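Local coordinates for endonuclease IV (Thermus thermophilus, PDB 3AAM), which cleaves the phosphodiester backbone of DNA at apurinic or apyrimidinic sites during base excision repair, leaving a 3'-hydroxyl group and a 5'-terminal sugar phosphate, at residues V67-Y72 against Y104-P109; C167-H172 against H204-V209. All blocks are in the same frame, centred on the assembly; numbering follows the deposited sequence.

Overall arrangement
Two neighbour-strand pairings of one TIM barrel serve here as a worked example of how successive parallel strands bring residues at their C-terminal ends to a metal site. From the N terminus, the chain passes strands 3-6 and 31-34 before contact 1 closes the beta-alpha-beta unit of strand 66-69, helix 82-100 and strand 104-107. Strand 135-139 then bridges the interval, pairing with 104-107 on one flank and 165-169 on the other. Contact 2 closes a second loop, through helices 170-176 and 184-194, onto strand 202-208. The loops follow in series, neither nesting nor crossing. Their centres lie 14 Å apart, yet Val106 meets Cys167 and His69 meets His204 inside the barrel.

Contact 1 (V67-Y72 against Y104-P109); sequences VIHASY and YVVVHP. With PO4 (phosphate ion), chain C.
Val106 sends its CG1 methyl over one face of the His69 imidazole, a CH-pi contact with the carbon 4.0 Å from the ring centroid. The same CG1 touches Val67 CG1 at 3.7 Å, so one methyl fills the angle between two residues of the partner strand. It can do both because it sits between its own backbone N and carbonyl carbon (chi1 60°). Both ring nitrogens of His69 are engaged: NE2 donates to O2 of a phosphate ion, probably from the crystallisation liquor, at 2.9 Å, while ND1 reaches back to Ala70 O at 2.6 Å, in the carbonyl plane and on a lone pair. In the crystal these two bonds hold the ring's rotation.

The backbones are joined by parallel pairing of a beta-alpha-beta unit, helix 82-100 making the crossover within the TIM barrel. Ile68 N donates to Tyr104 O, Val106 N to Ile68 O, and Ala70 N to Val106 O at 2.9 Å, the last nearly straight at 172°. On the helix-facing side Ile68 CB meets Val105 CG2 at 4.2 Å, with Ala97 touching both residues.

Past the strand ends, water 1 joins the loops, accepting from His108 N and donating to Ser71 O. It also lies over one face of the His108 ring, offset toward the rim. That ring turns its edge to Tyr72 O, 3.2 Å from His108 CE1, while its NE2 bonds to Val74 O. Farther out, Ser71 OG bonds to Pro38 O, and the ring of His204 lies nearly parallel to that of His69. The nearest atom of the His69 side chain is about 7 Å from a bound manganese ion.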
loop_
_atom_site.group_PDB
_atom_site.type_symbol
_atom_site.label_atom_id
_atom_site.label_comp_id
_atom_site.label_asym_id
_atom_site.label_seq_id
_atom_site.Cartn_x
_atom_site.Cartn_y
_atom_site.Cartn_z
ATOM N N VAL A 67 0.935 -7.809 1.439
ATOM C CA VAL A 67 0.796 -6.856 0.356
ATOM C C VAL A 67 2.148 -6.669 -0.309
ATOM O O VAL A 67 3.167 -6.582 0.372
ATOM C CB VAL A 67 0.354 -5.462 0.872
ATOM C CG1 VAL A 67 0.183 -4.509 -0.293
ATOM C CG2 VAL A 67 -0.931 -5.573 1.672
ATOM N N ILE A 68 2.159 -6.623 -1.635
ATOM C CA ILE A 68 3.392 -6.374 -2.363
ATOM C C ILE A 68 3.287 -4.951 -2.898
ATOM O O ILE A 68 2.300 -4.594 -3.544
ATOM C CB ILE A 68 3.594 -7.374 -3.529
ATOM C CG1 ILE A 68 4.170 -8.680 -2.973
ATOM C CG2 ILE A 68 4.515 -6.774 -4.590
ATOM C CD1 ILE A 68 4.368 -9.779 -4.001
ATOM N N HIS A 69 4.290 -4.133 -2.594
ATOM C CA HIS A 69 4.311 -2.751 -3.048
ATOM C C HIS A 69 5.164 -2.653 -4.311
ATOM O O HIS A 69 6.258 -3.213 -4.367
ATOM C CB HIS A 69 4.914 -1.844 -1.964
ATOM C CG HIS A 69 4.534 -0.400 -2.095
ATOM N ND1 HIS A 69 4.764 0.335 -3.238
ATOM C CD2 HIS A 69 3.923 0.440 -1.225
ATOM C CE1 HIS A 69 4.308 1.563 -3.069
ATOM N NE2 HIS A 69 3.795 1.654 -1.856
ATOM N N ALA A 70 4.655 -1.961 -5.324
ATOM C CA ALA A 70 5.400 -1.763 -6.564
ATOM C C ALA A 70 6.455 -0.699 -6.278
ATOM O O ALA A 70 6.325 0.076 -5.330
ATOM C CB ALA A 70 4.461 -1.288 -7.673
ATOM N N SER A 71 7.503 -0.649 -7.091
ATOM C CA SER A 71 8.545 0.347 -6.876
ATOM C C SER A 71 8.063 1.750 -7.201
ATOM O O SER A 71 7.122 1.932 -7.970
ATOM C CB SER A 71 9.766 0.044 -7.738
ATOM O OG SER A 71 10.669 1.135 -7.697
ATOM N N TYR A 72 8.722 2.743 -6.612
ATOM C CA TYR A 72 8.384 4.134 -6.856
ATOM C C TYR A 72 8.758 4.463 -8.301
ATOM O O TYR A 72 8.305 5.460 -8.862
ATOM C CB TYR A 72 9.164 5.036 -5.893
ATOM C CG TYR A 72 10.666 4.921 -6.037
ATOM C CD1 TYR A 72 11.357 5.656 -7.001
ATOM C CD2 TYR A 72 11.397 4.056 -5.223
ATOM C CE1 TYR A 72 12.738 5.532 -7.149
ATOM C CE2 TYR A 72 12.774 3.923 -5.363
ATOM C CZ TYR A 72 13.439 4.664 -6.328
ATOM O OH TYR A 72 14.804 4.537 -6.465
ATOM N N TYR A 104 -2.694 -8.926 -2.477
ATOM C CA TYR A 104 -2.692 -7.550 -2.970
ATOM C C TYR A 104 -1.356 -6.997 -3.445
ATOM O O TYR A 104 -0.305 -7.312 -2.893
ATOM C CB TYR A 104 -3.215 -6.597 -1.885
ATOM C CG TYR A 104 -4.628 -6.869 -1.434
ATOM C CD1 TYR A 104 -5.701 -6.681 -2.300
ATOM C CD2 TYR A 104 -4.890 -7.337 -0.148
ATOM C CE1 TYR A 104 -7.008 -6.958 -1.899
ATOM C CE2 TYR A 104 -6.192 -7.618 0.264
ATOM C CZ TYR A 104 -7.243 -7.426 -0.619
ATOM O OH TYR A 104 -8.531 -7.717 -0.229
ATOM N N VAL A 105 -1.425 -6.163 -4.477
ATOM C CA VAL A 105 -0.265 -5.461 -5.020
ATOM C C VAL A 105 -0.726 -4.005 -5.047
ATOM O O VAL A 105 -1.801 -3.706 -5.562
ATOM C CB VAL A 105 0.085 -5.910 -6.461
ATOM C CG1 VAL A 105 1.134 -4.974 -7.061
ATOM C CG2 VAL A 105 0.608 -7.331 -6.444
ATOM N N VAL A 106 0.068 -3.106 -4.477
ATOM C CA VAL A 106 -0.299 -1.695 -4.438
ATOM C C VAL A 106 0.719 -0.845 -5.189
ATOM O O VAL A 106 1.927 -1.076 -5.097
ATOM C CB VAL A 106 -0.440 -1.210 -2.966
ATOM C CG1 VAL A 106 0.874 -1.396 -2.223
ATOM C CG2 VAL A 106 -0.886 0.237 -2.929
ATOM N N VAL A 107 0.224 0.140 -5.931
ATOM C CA VAL A 107 1.080 1.005 -6.729
ATOM C C VAL A 107 0.581 2.436 -6.696
ATOM O O VAL A 107 -0.613 2.672 -6.536
ATOM C CB VAL A 107 1.088 0.524 -8.206
ATOM C CG1 VAL A 107 -0.320 0.572 -8.773
ATOM C CG2 VAL A 107 2.033 1.381 -9.040
ATOM N N HIS A 108 1.490 3.400 -6.818
ATOM C CA HIS A 108 1.039 4.780 -6.862
ATOM C C HIS A 108 0.639 5.003 -8.326
ATOM O O HIS A 108 1.198 4.382 -9.229
ATOM C CB HIS A 108 2.130 5.760 -6.373
ATOM C CG HIS A 108 3.417 5.712 -7.139
ATOM N ND1 HIS A 108 4.498 6.502 -6.806
ATOM C CD2 HIS A 108 3.803 4.982 -8.211
ATOM C CE1 HIS A 108 5.493 6.261 -7.641
ATOM N NE2 HIS A 108 5.097 5.342 -8.505
ATOM N N PRO A 109 -0.367 5.854 -8.575
ATOM C CA PRO A 109 -0.856 6.145 -9.928
ATOM C C PRO A 109 0.171 6.648 -10.930
ATOM O O PRO A 109 0.153 6.250 -12.098
ATOM C CB PRO A 109 -1.954 7.178 -9.683
ATOM C CG PRO A 109 -2.451 6.829 -8.334
ATOM C CD PRO A 109 -1.186 6.550 -7.569
HETATM P P PO4 C . 4.173 5.207 -1.265
HETATM O O1 PO4 C . 5.712 4.881 -1.191
HETATM O O2 PO4 C . 3.369 4.136 -0.430
HETATM O O3 PO4 C . 3.919 6.627 -0.678
HETATM O O4 PO4 C . 3.707 5.176 -2.771
HETATM O O HOH W 1 4.311 2.423 -6.441
#

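Contact 2 (C167-H172 against H204-V209); sequences CLDTCH and HLNDSV. With MN (manganese (II) ion), chain B.
The junction where strand 165-169 turns into helix 170-176 supplies His172 to the manganese site of this TIM barrel; it pairs with strand 202-208: His204 N donates to Leu168 O at 2.7 Å, and Thr170 N to His204 O. Cys167, its SG anti to the backbone N (chi1 170°), sets the sulfur over one face of the His204 ring, 3.6 Å from the centroid. Thr170 OG1 donates to Asn206 O at 2.8 Å, a side-chain bond that carries the pairing past the inverse gamma turn centred on Leu205. Beyond it, Cys171 SG rests against Ser208 CB at 3.5 Å.

Asp169 is the N-cap of the helix. Its OD1 takes His172 N at 2.9 Å, from above the carboxylate plane, and a weaker bond from Cys171 N, while its CG lies over the centre of the His172 ring. An alanine here would probably leave the amides of Cys171 and His172 without their capping carboxylate and open a gap over the face of the His172 ring. His172 NE2 binds the manganese at 2.2 Å, and Asp217, His219 and water 2 are among its other ligands.

Strand 135-139 flanks the junction, with Glu139 touching both His172 and His204, and Asn140 O beyond it accepts from His172 ND1. Helix 230-235 packs against the junction, Leu231 touching Thr170 and Leu205.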
loop_
_atom_site.group_PDB
_atom_site.type_symbol
_atom_site.label_atom_id
_atom_site.label_comp_id
_atom_site.label_asym_id
_atom_site.label_seq_id
_atom_site.Cartn_x
_atom_site.Cartn_y
_atom_site.Cartn_z
ATOM N N CYS A 167 -6.162 1.798 -2.269
ATOM C CA CYS A 167 -5.402 1.804 -1.030
ATOM C C CYS A 167 -5.388 3.256 -0.569
ATOM O O CYS A 167 -4.906 4.137 -1.278
ATOM C CB CYS A 167 -3.959 1.336 -1.238
ATOM S SG CYS A 167 -2.923 1.611 0.236
ATOM N N LEU A 168 -5.940 3.511 0.608
ATOM C CA LEU A 168 -5.956 4.859 1.144
ATOM C C LEU A 168 -4.676 5.145 1.912
ATOM O O LEU A 168 -4.315 4.389 2.816
ATOM C CB LEU A 168 -7.135 5.041 2.097
ATOM C CG LEU A 168 -7.041 6.272 3.006
ATOM C CD1 LEU A 168 -7.185 7.545 2.170
ATOM C CD2 LEU A 168 -8.111 6.199 4.082
ATOM N N ASP A 169 -3.983 6.215 1.539
ATOM C CA ASP A 169 -2.789 6.620 2.267
ATOM C C ASP A 169 -3.183 7.922 2.955
ATOM O O ASP A 169 -3.491 8.923 2.302
ATOM C CB ASP A 169 -1.595 6.847 1.335
ATOM C CG ASP A 169 -0.325 7.188 2.101
ATOM O OD1 ASP A 169 -0.350 8.161 2.890
ATOM O OD2 ASP A 169 0.695 6.486 1.924
ATOM N N THR A 170 -3.202 7.896 4.281
ATOM C CA THR A 170 -3.585 9.062 5.067
ATOM C C THR A 170 -2.632 10.251 4.942
ATOM O O THR A 170 -3.057 11.404 5.052
ATOM C CB THR A 170 -3.716 8.673 6.537
ATOM O OG1 THR A 170 -2.590 7.868 6.906
ATOM C CG2 THR A 170 -4.997 7.877 6.762
ATOM N N CYS A 171 -1.349 9.981 4.728
ATOM C CA CYS A 171 -0.371 11.056 4.575
ATOM C C CYS A 171 -0.656 11.753 3.256
ATOM O O CYS A 171 -0.724 12.982 3.187
ATOM C CB CYS A 171 1.055 10.496 4.561
ATOM S SG CYS A 171 2.347 11.733 4.236
ATOM N N HIS A 172 -0.827 10.961 2.203
ATOM C CA HIS A 172 -1.116 11.513 0.883
ATOM C C HIS A 172 -2.399 12.335 0.910
ATOM O O HIS A 172 -2.454 13.433 0.351
ATOM C CB HIS A 172 -1.269 10.392 -0.143
ATOM C CG HIS A 172 -0.014 9.612 -0.383
ATOM N ND1 HIS A 172 0.039 8.546 -1.252
ATOM C CD2 HIS A 172 1.231 9.738 0.135
ATOM C CE1 HIS A 172 1.262 8.046 -1.258
ATOM N NE2 HIS A 172 2.004 8.750 -0.425
ATOM N N HIS A 204 -2.622 2.661 4.035
ATOM C CA HIS A 204 -1.238 2.982 4.377
ATOM C C HIS A 204 -1.440 4.096 5.401
ATOM O O HIS A 204 -1.661 5.258 5.043
ATOM C CB HIS A 204 -0.455 3.495 3.161
ATOM C CG HIS A 204 -0.003 2.415 2.227
ATOM N ND1 HIS A 204 0.210 1.113 2.630
ATOM C CD2 HIS A 204 0.322 2.459 0.912
ATOM C CE1 HIS A 204 0.644 0.402 1.603
ATOM N NE2 HIS A 204 0.722 1.195 0.550
ATOM N N LEU A 205 -1.397 3.714 6.675
ATOM C CA LEU A 205 -1.634 4.617 7.793
ATOM C C LEU A 205 -0.403 5.428 8.174
ATOM O O LEU A 205 0.095 5.348 9.295
ATOM C CB LEU A 205 -2.132 3.811 8.999
ATOM C CG LEU A 205 -2.881 4.573 10.094
ATOM C CD1 LEU A 205 -4.249 5.019 9.575
ATOM C CD2 LEU A 205 -3.050 3.676 11.308
ATOM N N ASN A 206 0.075 6.212 7.219
ATOM C CA ASN A 206 1.244 7.057 7.412
ATOM C C ASN A 206 0.891 8.411 8.014
ATOM O O ASN A 206 -0.110 9.016 7.632
ATOM C CB ASN A 206 1.924 7.304 6.061
ATOM C CG ASN A 206 2.468 6.037 5.442
ATOM O OD1 ASN A 206 2.252 5.761 4.259
ATOM N ND2 ASN A 206 3.182 5.262 6.235
ATOM N N ASP A 207 1.694 8.887 8.961
ATOM C CA ASP A 207 1.436 10.215 9.487
ATOM C C ASP A 207 2.172 11.099 8.481
ATOM O O ASP A 207 2.872 10.588 7.604
ATOM C CB ASP A 207 1.991 10.413 10.897
ATOM C CG ASP A 207 1.336 11.591 11.613
ATOM O OD1 ASP A 207 0.942 12.562 10.926
ATOM O OD2 ASP A 207 1.220 11.557 12.859
ATOM N N SER A 208 2.033 12.409 8.609
ATOM C CA SER A 208 2.631 13.328 7.651
ATOM C C SER A 208 3.516 14.420 8.234
ATOM O O SER A 208 3.176 15.035 9.241
ATOM C CB SER A 208 1.497 13.972 6.843
ATOM O OG SER A 208 1.945 15.021 6.004
ATOM N N VAL A 209 4.654 14.654 7.586
ATOM C CA VAL A 209 5.566 15.709 8.005
ATOM C C VAL A 209 5.001 17.005 7.428
ATOM O O VAL A 209 5.051 18.058 8.066
ATOM C CB VAL A 209 6.996 15.481 7.451
ATOM C CG1 VAL A 209 7.862 16.714 7.705
ATOM C CG2 VAL A 209 7.621 14.266 8.109
HETATM MN MN MN B . 4.180 8.514 0.072
HETATM O O HOH W 2 6.685 8.503 -0.107
#